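Local coordinates for J domain-containing protein required for chloroplast accumulation response 1 (Arabidopsis thaliana, PDB 3AG7), which is required for chloroplast photorelocation movement, modulating chloroplast actin filaments, and depends for this on the co-chaperone activity of its J domain, the part described here, at residues V46-M49 against D50-E53; F90-L93 against Q94-W97. All coordinates share one frame; numbering follows the deposited sequence.

Contact 1 (V46-M49 against D50-E53)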
loop_
_atom_site.group_PDB
_atom_site.type_symbol
_atom_site.label_atom_id
_atom_site.label_comp_id
_atom_site.label_asym_id
_atom_site.label_seq_id
_atom_site.Cartn_x
_atom_site.Cartn_y
_atom_site.Cartn_z
ATOM N N VAL A 46 7.818 -2.625 8.859
ATOM C CA VAL A 46 9.203 -2.705 8.395
ATOM C C VAL A 46 9.777 -1.296 8.544
ATOM O O VAL A 46 9.298 -0.396 7.880
ATOM C CB VAL A 46 9.356 -3.195 6.871
ATOM C CG1 VAL A 46 10.842 -3.400 6.532
ATOM C CG2 VAL A 46 8.567 -4.472 6.548
ATOM N N PRO A 47 10.780 -1.093 9.432
ATOM C CA PRO A 47 11.386 0.218 9.703
ATOM C C PRO A 47 12.300 0.625 8.552
ATOM O O PRO A 47 12.697 -0.240 7.768
ATOM C CB PRO A 47 12.230 -0.046 10.954
ATOM C CG PRO A 47 12.565 -1.510 10.868
ATOM C CD PRO A 47 11.415 -2.176 10.211
ATOM N N LEU A 48 12.623 1.905 8.424
ATOM C CA LEU A 48 13.491 2.344 7.332
ATOM C C LEU A 48 14.825 1.565 7.318
ATOM O O LEU A 48 15.364 1.284 6.257
ATOM C CB LEU A 48 13.755 3.846 7.426
ATOM C CG LEU A 48 12.621 4.845 7.087
ATOM C CD1 LEU A 48 12.988 6.303 7.439
ATOM C CD2 LEU A 48 12.190 4.758 5.579
ATOM N N MET A 49 15.339 1.206 8.496
ATOM C CA MET A 49 16.632 0.579 8.570
ATOM C C MET A 49 16.632 -0.834 8.004
ATOM O O MET A 49 17.704 -1.364 7.742
ATOM C CB MET A 49 17.138 0.596 10.014
ATOM C CG MET A 49 17.567 2.027 10.423
ATOM S SD MET A 49 19.180 2.506 9.728
ATOM C CE MET A 49 20.283 1.495 10.686
ATOM N N ASP A 50 15.447 -1.427 7.821
ATOM C CA ASP A 50 15.337 -2.752 7.230
ATOM C C ASP A 50 14.993 -2.725 5.736
ATOM O O ASP A 50 14.726 -3.764 5.132
ATOM C CB ASP A 50 14.308 -3.618 7.965
ATOM C CG ASP A 50 14.744 -4.020 9.357
ATOM O OD1 ASP A 50 15.944 -3.911 9.691
ATOM O OD2 ASP A 50 13.863 -4.490 10.099
ATOM N N MET A 51 15.044 -1.547 5.132
ATOM C CA MET A 51 14.748 -1.405 3.701
ATOM C C MET A 51 15.731 -0.429 3.067
ATOM O O MET A 51 15.346 0.528 2.363
ATOM C CB MET A 51 13.277 -0.989 3.477
ATOM C CG MET A 51 12.882 0.324 4.150
ATOM S SD MET A 51 11.172 0.821 3.787
ATOM C CE MET A 51 10.253 -0.454 4.615
ATOM N N ILE A 52 17.008 -0.645 3.386
ATOM C CA ILE A 52 18.100 0.243 2.934
ATOM C C ILE A 52 18.620 -0.236 1.572
ATOM O O ILE A 52 18.492 0.477 0.551
ATOM C CB ILE A 52 19.278 0.267 3.967
ATOM C CG1 ILE A 52 18.822 0.878 5.317
ATOM C CG2 ILE A 52 20.439 1.065 3.385
ATOM C CD1 ILE A 52 18.382 2.362 5.245
ATOM N N GLU A 53 19.138 -1.464 1.529
ATOM C CA GLU A 53 19.738 -1.956 0.297
ATOM C C GLU A 53 18.658 -2.367 -0.682
ATOM O O GLU A 53 17.510 -2.619 -0.281
ATOM C CB GLU A 53 20.733 -3.098 0.532
ATOM C CG GLU A 53 20.127 -4.467 0.830
ATOM C CD GLU A 53 19.735 -4.639 2.278
ATOM O OE1 GLU A 53 19.393 -5.794 2.658
ATOM O OE2 GLU A 53 19.770 -3.635 3.038
HETATM O O HOH W 1 17.998 -2.817 4.993
#
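Pro47 and Asp50 close a single 3-10 turn, and Leu48 and Met51 close the next one: the N of Asp50 donates to the O of Pro47 at 3.0 Å, and the N of Met51 to the O of Leu48 at 3.1 Å. Both are i to i+3 bonds, as in a 3-10 helix. The Asp50 carboxylate slants across the pyrrolidine ring of Pro47, with OD2 of Asp50 resting 3.3 Å from CG of Pro47. The CB of Asp50 also meets CG1 of Val46, the branch set anti to the backbone N (chi1 -174°). Met51 reaches back toward Val46: its CG passes Leu48 O, and the bend at chi3 (67°) carries the methyl CE of Met51 to 3.6 Å from CG1 of Val46, beside the carbonyl O of that residue. Met51 is the buried member of the group and packs against Leu30 of helix 26-30, while Arg27 of the same helix donates to the carbonyls of Met51 and Ile52. At the far end CD1 of Ile52 touches Leu48 O, and CG1 of Ile52 lies 3.5 Å from Met49 O. A water holds the exit of the turn together: it donates to Met49 O and, at 2.8 Å, to OE2 of Glu53, and accepts from the N of Ile52. The water thus links the carboxylate of Glu53, the N-cap residue, to the backbone before it. Consecutive i to i+3 bonds followed by a residue at the N-cap position mark this as a short 3-10 turn leading into helix 54-68 of the J domain.

Contact 2 (F90-L93 against Q94-W97)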
loop_
_atom_site.group_PDB
_atom_site.type_symbol
_atom_site.label_atom_id
_atom_site.label_comp_id
_atom_site.label_asym_id
_atom_site.label_seq_id
_atom_site.Cartn_x
_atom_site.Cartn_y
_atom_site.Cartn_z
ATOM N N PHE A 90 -2.427 0.418 -3.899
ATOM C CA PHE A 90 -1.632 -0.331 -4.863
ATOM C C PHE A 90 -1.195 0.580 -5.997
ATOM O O PHE A 90 -0.078 0.469 -6.459
ATOM C CB PHE A 90 -2.472 -1.495 -5.414
ATOM C CG PHE A 90 -1.692 -2.450 -6.247
ATOM C CD1 PHE A 90 -0.671 -3.210 -5.682
ATOM C CD2 PHE A 90 -1.937 -2.569 -7.590
ATOM C CE1 PHE A 90 0.037 -4.097 -6.443
ATOM C CE2 PHE A 90 -1.178 -3.465 -8.373
ATOM C CZ PHE A 90 -0.206 -4.193 -7.805
ATOM N N GLU A 91 -2.096 1.438 -6.475
ATOM C CA GLU A 91 -1.696 2.476 -7.470
ATOM C C GLU A 91 -0.496 3.298 -7.000
ATOM O O GLU A 91 0.455 3.511 -7.775
ATOM C CB GLU A 91 -2.851 3.423 -7.789
ATOM C CG GLU A 91 -3.966 2.779 -8.558
ATOM C CD GLU A 91 -5.096 3.773 -8.862
ATOM O OE1 GLU A 91 -5.114 4.905 -8.290
ATOM O OE2 GLU A 91 -5.955 3.419 -9.694
ATOM N N LEU A 92 -0.518 3.736 -5.734
ATOM C CA LEU A 92 0.583 4.535 -5.166
ATOM C C LEU A 92 1.845 3.723 -5.115
ATOM O O LEU A 92 2.900 4.206 -5.509
ATOM C CB LEU A 92 0.234 5.057 -3.777
ATOM C CG LEU A 92 -0.879 6.109 -3.739
ATOM C CD1 LEU A 92 -1.513 6.167 -2.358
ATOM C CD2 LEU A 92 -0.365 7.485 -4.169
ATOM N N LEU A 93 1.719 2.467 -4.685
ATOM C CA LEU A 93 2.880 1.577 -4.562
ATOM C C LEU A 93 3.521 1.355 -5.933
ATOM O O LEU A 93 4.754 1.448 -6.076
ATOM C CB LEU A 93 2.482 0.248 -3.907
ATOM C CG LEU A 93 2.275 0.354 -2.397
ATOM C CD1 LEU A 93 1.906 -1.013 -1.825
ATOM C CD2 LEU A 93 3.521 0.856 -1.656
ATOM N N GLN A 94 2.698 1.093 -6.954
ATOM C CA GLN A 94 3.264 0.816 -8.280
ATOM C C GLN A 94 4.029 2.009 -8.833
ATOM O O GLN A 94 5.049 1.843 -9.504
ATOM C CB GLN A 94 2.165 0.410 -9.261
ATOM C CG GLN A 94 1.604 -0.937 -9.008
ATOM C CD GLN A 94 1.366 -1.686 -10.304
ATOM O OE1 GLN A 94 0.313 -1.551 -10.931
ATOM N NE2 GLN A 94 2.366 -2.477 -10.724
ATOM N N GLU A 95 3.479 3.201 -8.631
ATOM C CA GLU A 95 4.068 4.446 -9.149
ATOM C C GLU A 95 5.399 4.615 -8.434
ATOM O O GLU A 95 6.392 5.020 -9.045
ATOM C CB GLU A 95 3.108 5.621 -8.833
ATOM C CG GLU A 95 3.641 7.079 -9.108
ATOM C CD GLU A 95 2.978 8.293 -8.298
ATOM O OE1 GLU A 95 2.085 8.186 -7.359
ATOM O OE2 GLU A 95 3.424 9.430 -8.630
ATOM N N ALA A 96 5.424 4.292 -7.125
ATOM C CA ALA A 96 6.662 4.472 -6.366
ATOM C C ALA A 96 7.722 3.435 -6.699
ATOM O O ALA A 96 8.915 3.754 -6.729
ATOM C CB ALA A 96 6.362 4.493 -4.841
ATOM N N TRP A 97 7.295 2.200 -6.956
ATOM C CA TRP A 97 8.170 1.111 -7.417
ATOM C C TRP A 97 8.866 1.457 -8.728
ATOM O O TRP A 97 10.093 1.290 -8.896
ATOM C CB TRP A 97 7.305 -0.139 -7.600
ATOM C CG TRP A 97 7.994 -1.338 -8.219
ATOM C CD1 TRP A 97 7.701 -1.917 -9.424
ATOM C CD2 TRP A 97 9.030 -2.148 -7.632
ATOM N NE1 TRP A 97 8.503 -3.018 -9.635
ATOM C CE2 TRP A 97 9.314 -3.189 -8.549
ATOM C CE3 TRP A 97 9.736 -2.102 -6.420
ATOM C CZ2 TRP A 97 10.270 -4.180 -8.290
ATOM C CZ3 TRP A 97 10.711 -3.075 -6.173
ATOM C CH2 TRP A 97 10.967 -4.091 -7.112
HETATM O O HOH W 2 3.223 6.958 -5.198
#
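Phe90 and Gln94 meet one helical turn apart because their torsions swing both groups to the same flank: the ring carbon CG of Phe90 is anti to its backbone N (chi1 -171°), whereas CG of Gln94 lies anti to the carbonyl carbon and the chain then bends at chi2 (-139°). The methylene CG of Gln94 comes over one face of the Phe90 ring, 4.0 Å from its centroid, in a CH-pi contact displaced toward the rim. Beyond it the amide follows the ring at a shallow tilt, the two planes 24° apart, and OE1 of Gln94 sits 3.5 Å from CE2 of Phe90. The side chains of Leu92 and Glu95 leave the helix in the same direction and lie next to one another, with CD2 of Leu92 4.1 Å from OE1 of Glu95. That carboxylate oxygen also receives a bond from a water at 2.7 Å, and the same water donates to Leu92 O. The Leu92 carbonyl thus has two donors, since the N of Ala96 bonds to its O as well, at 3.0 Å. Four consecutive i to i+4 bonds hold this part of the helix, among them the one from Trp97 N to Leu93 O at 2.8 Å. Leu93 and Ala96 turn to the interior, where both touch Ile26 and Leu29 of helix 26-30, while Phe90 rests on Leu65 of helix 54-68 and the indole of Trp97 stacks with Tyr61. Chemically, the contact divides its work: the aliphatic part of an exposed glutamine shields part of an aromatic face at the border of the core, and the water bridges two acceptors, a main-chain carbonyl and a carboxylate that, if ionised as is likely, would have no proton to share with it.

Overall arrangement
Contact 1 comes first along the chain, in the loop between helices 26-30 and 54-68, and contact 2 follows in the later half of helix 80-100. Their centres are 18 Å apart and their nearest atoms about 9 Å, so they do not touch. Contact 1 lies at the surface, 16 Å from the centre of the chain, whereas contact 2 is partly buried at 8 Å. Helix 26-30 joins them indirectly: Leu48 and Met51 pack on it from one contact, Leu93 and Ala96 from the other. Helices 54-68 and 80-100 pack together, probably as the core pair seen in other J domains; contact 1 leads into the first and contact 2 lies within the second.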